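Local atomic coordinates of D-mannose isomerase (Marinomonas mediterranea, PDB entry 5X32), a protein that catalyses the reversible isomerisation of D-mannose to D-fructose and, less efficiently, acts on D-lyxose, but cannot use D-glucose. Residues E221-T224 with N225-I229. Numbering follows the deposited sequence.
Sequences EHYT and NDWQI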
loop_
_atom_site.group_PDB
_atom_site.type_symbol
_atom_site.label_atom_id
_atom_site.label_comp_id
_atom_site.label_asym_id
_atom_site.label_seq_id
_atom_site.Cartn_x
_atom_site.Cartn_y
_atom_site.Cartn_z
ATOM N N GLU A 221 -0.878 -6.898 -14.396
ATOM C CA GLU A 221 -1.675 -7.155 -13.202
ATOM C C GLU A 221 -2.236 -8.574 -13.152
ATOM O O GLU A 221 -2.215 -9.238 -12.104
ATOM C CB GLU A 221 -2.841 -6.153 -13.088
ATOM C CG GLU A 221 -2.484 -4.665 -12.954
ATOM C CD GLU A 221 -1.785 -4.335 -11.638
ATOM O OE1 GLU A 221 -2.020 -5.042 -10.637
ATOM O OE2 GLU A 221 -1.079 -3.308 -11.567
ATOM N N HIS A 222 -2.723 -9.033 -14.299
ATOM C CA HIS A 222 -3.585 -10.206 -14.358
ATOM C C HIS A 222 -2.979 -11.444 -15.025
ATOM O O HIS A 222 -2.513 -11.405 -16.169
ATOM C CB HIS A 222 -4.877 -9.807 -15.067
ATOM C CG HIS A 222 -5.458 -8.519 -14.556
ATOM N ND1 HIS A 222 -6.209 -8.462 -13.399
ATOM C CD2 HIS A 222 -5.388 -7.255 -15.027
ATOM C CE1 HIS A 222 -6.581 -7.211 -13.186
ATOM N NE2 HIS A 222 -6.095 -6.458 -14.150
ATOM N N TYR A 223 -3.028 -12.557 -14.299
ATOM C CA TYR A 223 -2.458 -13.807 -14.776
ATOM C C TYR A 223 -3.435 -14.963 -14.604
ATOM O O TYR A 223 -4.262 -14.968 -13.683
ATOM C CB TYR A 223 -1.146 -14.131 -14.049
ATOM C CG TYR A 223 -0.104 -13.033 -14.131
ATOM C CD1 TYR A 223 -0.092 -11.993 -13.211
ATOM C CD2 TYR A 223 0.837 -13.014 -15.150
ATOM C CE1 TYR A 223 0.845 -10.991 -13.278
ATOM C CE2 TYR A 223 1.783 -12.002 -15.229
ATOM C CZ TYR A 223 1.774 -10.992 -14.287
ATOM O OH TYR A 223 2.696 -9.974 -14.342
ATOM N N THR A 224 -3.333 -15.938 -15.506
ATOM C CA THR A 224 -4.119 -17.165 -15.445
ATOM C C THR A 224 -3.591 -18.052 -14.338
ATOM O O THR A 224 -2.511 -17.792 -13.813
ATOM C CB THR A 224 -4.100 -17.902 -16.800
ATOM O OG1 THR A 224 -2.806 -18.495 -17.014
ATOM C CG2 THR A 224 -4.409 -16.917 -17.936
ATOM N N ASN A 225 -4.334 -19.097 -13.980
ATOM C CA ASN A 225 -3.872 -19.999 -12.919
ATOM C C ASN A 225 -2.605 -20.766 -13.312
ATOM O O ASN A 225 -2.043 -21.475 -12.480
ATOM C CB ASN A 225 -4.976 -20.969 -12.471
ATOM C CG ASN A 225 -5.616 -21.707 -13.618
ATOM O OD1 ASN A 225 -5.769 -21.166 -14.720
ATOM N ND2 ASN A 225 -6.014 -22.955 -13.365
ATOM N N ASP A 226 -2.162 -20.611 -14.566
ATOM C CA ASP A 226 -0.847 -21.098 -14.993
ATOM C C ASP A 226 0.243 -20.116 -14.607
ATOM O O ASP A 226 1.424 -20.458 -14.621
ATOM C CB ASP A 226 -0.753 -21.199 -16.524
ATOM C CG ASP A 226 -1.693 -22.199 -17.126
ATOM O OD1 ASP A 226 -2.143 -23.113 -16.396
ATOM O OD2 ASP A 226 -1.967 -22.056 -18.349
ATOM N N TRP A 227 -0.186 -18.915 -14.222
ATOM C CA TRP A 227 0.681 -17.746 -14.070
ATOM C C TRP A 227 1.237 -17.350 -15.442
ATOM O O TRP A 227 2.332 -16.799 -15.549
ATOM C CB TRP A 227 1.796 -17.961 -13.051
ATOM C CG TRP A 227 1.336 -17.781 -11.629
ATOM C CD1 TRP A 227 1.106 -18.760 -10.715
ATOM C CD2 TRP A 227 1.054 -16.540 -10.965
ATOM N NE1 TRP A 227 0.707 -18.210 -9.517
ATOM C CE2 TRP A 227 0.669 -16.847 -9.647
ATOM C CE3 TRP A 227 1.097 -15.197 -11.357
ATOM C CZ2 TRP A 227 0.321 -15.862 -8.718
ATOM C CZ3 TRP A 227 0.749 -14.218 -10.435
ATOM C CH2 TRP A 227 0.372 -14.557 -9.129
ATOM N N GLN A 228 0.458 -17.638 -16.484
ATOM C CA GLN A 228 0.680 -17.056 -17.806
ATOM C C GLN A 228 -0.107 -15.755 -17.922
ATOM O O GLN A 228 -1.106 -15.570 -17.232
ATOM C CB GLN A 228 0.263 -18.028 -18.914
ATOM C CG GLN A 228 1.203 -19.224 -19.111
ATOM C CD GLN A 228 2.636 -18.808 -19.480
ATOM O OE1 GLN A 228 3.555 -18.901 -18.657
ATOM N NE2 GLN A 228 2.821 -18.332 -20.717
ATOM N N ILE A 229 0.314 -14.855 -18.799
ATOM C CA ILE A 229 -0.351 -13.564 -18.864
ATOM C C ILE A 229 -1.736 -13.654 -19.482
ATOM O O ILE A 229 -1.913 -14.156 -20.593
ATOM C CB ILE A 229 0.470 -12.530 -19.637
ATOM C CG1 ILE A 229 1.599 -12.007 -18.755
ATOM C CG2 ILE A 229 -0.401 -11.342 -20.048
ATOM C CD1 ILE A 229 2.180 -10.678 -19.237
#
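N225 takes the first corner of the turn directly after T224, its side chain setting off away from T224 and touching R171. At D226 the chain is already coming round: its N donates to T224 OG1 at 3.3 Å, with 145° at the hydrogen. That hydroxyl is in place because chi1 of 72° sets OG1 between the backbone N and carbonyl carbon of T224, facing into the bend, while CG2 sits beside the backbone N. W227 completes a type I beta turn running from T224 to W227, its N bonded to T224 O, which it approaches from well above the carbonyl plane. With W227 in the left-handed bulge position, this is a type I turn with a G1 bulge, the tight turn that returns the chain beside the short strand 222-223. That strand pairs with strand 171-172 in the alpha-helical catalytic domain of the N-acylglucosamine 2-epimerase family; just upstream, E221 OE2 bonds to H251 ND1, probably one of the enzyme's catalytic acid-base histidines. The indole comes back against the Y223 ring obliquely, the side chains crossing at about a right angle, with W227 CZ3 3.7 Å from Y223 CD1 and the ring planes at 43°; H153 meets the indole too, and NE1 reaches E150 weakly. Q228 turns its side chain outward but its carbonyl inward: O accepts T224 N at 2.8 Å, almost straight on, and also a weak bond from T224 OG1. The same oxygen lies near the plane of the Y223 ring, at its edge. I229 then bridges to Y223 through the backbone, CA to CA 4.6 Å, and its CG1 rests 3.5 Å from Y223 CE2.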